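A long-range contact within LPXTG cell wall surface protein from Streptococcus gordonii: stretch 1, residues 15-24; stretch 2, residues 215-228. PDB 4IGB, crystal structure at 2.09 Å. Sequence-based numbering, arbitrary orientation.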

# COMPACT_ATOMS: atom_id res chain seq x y z
N GLU B 15 -2.21 14.66 -3.64
CA GLU B 15 -0.97 15.41 -3.69
C GLU B 15 0.01 14.71 -4.62
O GLU B 15 0.34 13.53 -4.45
CB GLU B 15 -0.39 15.56 -2.28
CG GLU B 15 1.03 16.07 -2.28
CD GLU B 15 1.62 16.16 -0.89
OE1 GLU B 15 0.88 15.98 0.11
OE2 GLU B 15 2.84 16.42 -0.79
N GLU B 16 0.46 15.42 -5.65
CA GLU B 16 1.43 14.87 -6.58
C GLU B 16 2.76 15.59 -6.40
O GLU B 16 2.83 16.81 -6.54
CB GLU B 16 0.96 15.00 -8.03
CG GLU B 16 -0.23 14.14 -8.39
CD GLU B 16 -0.55 14.22 -9.86
OE1 GLU B 16 -0.53 15.33 -10.42
OE2 GLU B 16 -0.84 13.16 -10.48
N ILE B 17 3.80 14.83 -6.08
CA ILE B 17 5.11 15.39 -5.79
C ILE B 17 6.18 14.85 -6.71
O ILE B 17 6.18 13.67 -7.03
CB ILE B 17 5.55 15.07 -4.35
CG1 ILE B 17 4.62 15.74 -3.36
CG2 ILE B 17 6.98 15.57 -4.10
CD1 ILE B 17 5.03 15.46 -1.95
N LYS B 18 7.08 15.72 -7.14
CA LYS B 18 8.29 15.30 -7.84
C LYS B 18 9.48 15.99 -7.19
O LYS B 18 9.49 17.21 -7.06
CB LYS B 18 8.23 15.65 -9.33
CG LYS B 18 9.51 15.30 -10.07
CD LYS B 18 9.45 15.66 -11.54
CE LYS B 18 8.38 14.87 -12.25
NZ LYS B 18 8.25 15.27 -13.68
N ASN B 19 10.46 15.21 -6.77
CA ASN B 19 11.60 15.76 -6.05
C ASN B 19 12.80 14.83 -6.16
O ASN B 19 12.79 13.91 -6.98
CB ASN B 19 11.23 16.02 -4.58
CG ASN B 19 10.86 14.74 -3.85
OD1 ASN B 19 11.24 13.65 -4.25
ND2 ASN B 19 10.14 14.87 -2.74
N GLY B 20 13.81 15.05 -5.33
CA GLY B 20 15.07 14.32 -5.43
C GLY B 20 15.10 13.01 -4.67
O GLY B 20 16.09 12.28 -4.71
N THR B 21 14.02 12.70 -3.98
CA THR B 21 13.94 11.46 -3.22
C THR B 21 14.26 10.24 -4.08
O THR B 21 13.75 10.10 -5.19
CB THR B 21 12.55 11.30 -2.57
OG1 THR B 21 12.45 12.22 -1.48
CG2 THR B 21 12.39 9.89 -2.04
N ASP B 22 15.12 9.37 -3.57
CA ASP B 22 15.49 8.15 -4.28
C ASP B 22 14.45 7.04 -4.03
O ASP B 22 14.45 6.40 -2.98
CB ASP B 22 16.89 7.69 -3.84
CG ASP B 22 17.31 6.39 -4.49
OD1 ASP B 22 16.56 5.86 -5.34
OD2 ASP B 22 18.42 5.92 -4.15
N ILE B 23 13.58 6.82 -5.00
CA ILE B 23 12.49 5.85 -4.82
C ILE B 23 13.01 4.42 -4.55
O ILE B 23 12.34 3.63 -3.87
CB ILE B 23 11.49 5.92 -6.00
CG1 ILE B 23 10.82 7.30 -6.03
CG2 ILE B 23 10.45 4.80 -5.93
CD1 ILE B 23 9.76 7.45 -7.13
N SER B 24 14.21 4.11 -5.03
CA SER B 24 14.80 2.78 -4.86
C SER B 24 15.32 2.53 -3.44
O SER B 24 15.56 1.38 -3.07
CB SER B 24 15.94 2.55 -5.85
OG SER B 24 17.10 3.25 -5.42
N ASN B 215 -9.98 5.65 -11.31
CA ASN B 215 -10.49 6.58 -10.31
C ASN B 215 -9.33 7.23 -9.53
O ASN B 215 -9.40 7.50 -8.33
CB ASN B 215 -11.43 5.82 -9.37
CG ASN B 215 -12.50 6.69 -8.76
OD1 ASN B 215 -13.06 6.35 -7.71
ND2 ASN B 215 -12.80 7.82 -9.40
N TYR B 216 -8.25 7.47 -10.26
CA TYR B 216 -6.98 7.92 -9.67
C TYR B 216 -7.10 9.07 -8.66
O TYR B 216 -6.69 8.92 -7.51
CB TYR B 216 -6.02 8.28 -10.80
CG TYR B 216 -4.75 8.99 -10.38
CD1 TYR B 216 -3.92 8.46 -9.40
CD2 TYR B 216 -4.35 10.17 -11.02
CE1 TYR B 216 -2.74 9.10 -9.04
CE2 TYR B 216 -3.18 10.81 -10.67
CZ TYR B 216 -2.37 10.28 -9.68
OH TYR B 216 -1.20 10.91 -9.34
N GLN B 217 -7.66 10.20 -9.09
CA GLN B 217 -7.69 11.40 -8.26
C GLN B 217 -8.66 11.24 -7.08
O GLN B 217 -8.51 11.90 -6.05
CB GLN B 217 -8.06 12.65 -9.09
CG GLN B 217 -7.03 13.05 -10.15
CD GLN B 217 -7.36 12.51 -11.55
OE1 GLN B 217 -7.98 11.45 -11.70
NE2 GLN B 217 -6.98 13.26 -12.58
N ASN B 218 -9.66 10.38 -7.24
CA ASN B 218 -10.56 10.08 -6.12
C ASN B 218 -10.00 9.04 -5.13
O ASN B 218 -10.42 8.99 -3.99
CB ASN B 218 -11.92 9.59 -6.62
CG ASN B 218 -12.76 10.72 -7.20
OD1 ASN B 218 -13.50 10.53 -8.17
ND2 ASN B 218 -12.66 11.91 -6.61
N ASP B 219 -9.04 8.23 -5.57
CA ASP B 219 -8.60 7.07 -4.77
C ASP B 219 -7.19 7.16 -4.20
O ASP B 219 -6.83 6.39 -3.30
CB ASP B 219 -8.70 5.78 -5.59
CG ASP B 219 -10.13 5.31 -5.78
OD1 ASP B 219 -11.04 5.94 -5.22
OD2 ASP B 219 -10.34 4.30 -6.49
N VAL B 220 -6.39 8.07 -4.74
CA VAL B 220 -5.01 8.18 -4.31
C VAL B 220 -4.78 9.48 -3.53
O VAL B 220 -5.24 10.56 -3.93
CB VAL B 220 -4.04 8.04 -5.52
CG1 VAL B 220 -2.62 8.35 -5.12
CG2 VAL B 220 -4.12 6.64 -6.07
N ASN B 221 -4.07 9.34 -2.42
CA ASN B 221 -3.73 10.45 -1.55
C ASN B 221 -2.42 11.12 -1.98
O ASN B 221 -2.32 12.35 -2.00
CB ASN B 221 -3.62 9.99 -0.10
CG ASN B 221 -3.23 11.12 0.85
OD1 ASN B 221 -2.06 11.31 1.15
ND2 ASN B 221 -4.20 11.86 1.33
N LEU B 222 -1.41 10.32 -2.33
CA LEU B 222 -0.10 10.87 -2.66
C LEU B 222 0.61 10.10 -3.77
O LEU B 222 0.75 8.87 -3.71
CB LEU B 222 0.77 10.95 -1.40
CG LEU B 222 2.23 11.43 -1.48
CD1 LEU B 222 2.33 12.71 -2.26
CD2 LEU B 222 2.80 11.64 -0.09
N ARG B 223 1.07 10.83 -4.78
CA ARG B 223 1.86 10.24 -5.85
C ARG B 223 3.25 10.84 -5.91
O ARG B 223 3.42 12.04 -6.16
CB ARG B 223 1.18 10.41 -7.21
CG ARG B 223 1.95 9.75 -8.34
CD ARG B 223 2.20 10.71 -9.49
NE ARG B 223 3.14 11.77 -9.13
CZ ARG B 223 3.48 12.77 -9.94
NH1 ARG B 223 2.95 12.86 -11.15
NH2 ARG B 223 4.35 13.69 -9.53
N LEU B 224 4.26 10.01 -5.66
CA LEU B 224 5.62 10.51 -5.65
C LEU B 224 6.37 10.09 -6.91
O LEU B 224 6.31 8.94 -7.31
CB LEU B 224 6.37 9.98 -4.42
CG LEU B 224 7.88 10.28 -4.47
CD1 LEU B 224 8.13 11.75 -4.15
CD2 LEU B 224 8.65 9.39 -3.52
N MET B 225 7.05 11.05 -7.52
CA MET B 225 8.00 10.76 -8.60
C MET B 225 9.34 11.36 -8.25
O MET B 225 9.44 12.31 -7.49
CB MET B 225 7.57 11.40 -9.90
CG MET B 225 6.49 10.69 -10.66
SD MET B 225 6.21 11.56 -12.20
CE MET B 225 5.00 10.47 -12.97
N ASN B 226 10.39 10.79 -8.82
CA ASN B 226 11.71 11.38 -8.75
C ASN B 226 11.87 12.31 -9.96
O ASN B 226 11.26 12.09 -11.03
CB ASN B 226 12.77 10.28 -8.73
CG ASN B 226 14.19 10.83 -8.79
OD1 ASN B 226 14.72 11.03 -9.87
ND2 ASN B 226 14.81 11.03 -7.63
N ASN B 227 12.66 13.37 -9.77
CA ASN B 227 12.93 14.35 -10.82
C ASN B 227 13.27 13.76 -12.18
O ASN B 227 12.99 14.36 -13.22
CB ASN B 227 14.04 15.31 -10.39
CG ASN B 227 13.60 16.28 -9.31
OD1 ASN B 227 12.47 16.80 -9.35
ND2 ASN B 227 14.47 16.52 -8.33
N ALA B 228 13.85 12.56 -12.18
CA ALA B 228 14.33 11.97 -13.43
C ALA B 228 13.27 11.15 -14.15
O ALA B 228 13.53 10.56 -15.20
CB ALA B 228 15.58 11.12 -13.16
O HOH W 1 -1.26 14.04 1.19
O HOH W 2 10.59 14.48 -14.72
O HOH W 3 10.74 18.88 -9.56
O HOH W 4 17.31 12.13 -7.37

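The buried guanidinium of Arg223 bonds to the backbone of the neighbouring strand: the side chain reaches across to it, and Arg223 NH2 donates to the carbonyl of Ile17 (NH2 to O, 3.1 Å). Ile17 O also accepts from Met225 N at 2.8 Å, so one carbonyl is held by both the backbone and a side chain of the same partner strand. Glu16, paired with Arg223 in the register, lies on the same face. Glu16 CB covers one face of the guanidinium, and Glu16 OE2 stands 3.9 Å from Arg223 NH1, a long salt bridge in which the carboxylate oxygen lies well out of the guanidinium plane and attraction rests on charge alone. Glu16 OE2 also accepts a short hydrogen bond from Tyr216 OH, at 2.5 Å, tying the helix of the second stretch to the first strand.

Strands 15-19 and 222-226 run parallel, 200 or more residues apart in sequence. The ladder is typical of parallel pairing, with odd-numbered residues of the first strand bonding to residues that flank their partners: Glu15 N to Asn221 O and Arg223 N to Glu15 O are both 2.8 Å, as is Ile17 N to Arg223 O. At Met225 O it loosens slightly, Asn19 N lying 3.2 Å from Met225 O, before Asn227 N closes on Asn19 O at 2.8 Å.

On the face opposite Arg223, Ile17 packs its CD1 3.9 Å from Leu222 CD1 and its CG2 4.0 Å from Leu224 CD1. Beyond the strand, Ile23 returns to this apolar group, its CG1 3.9 Å from Leu224 CD2. The intervening loop is anchored by Asn226, whose ND2 donates to Thr21 O at 2.8 Å. At the end of the Lys18 side chain, water 2 bridges Lys18 NZ and Asn227 O, at 2.7 and 2.8 Å respectively.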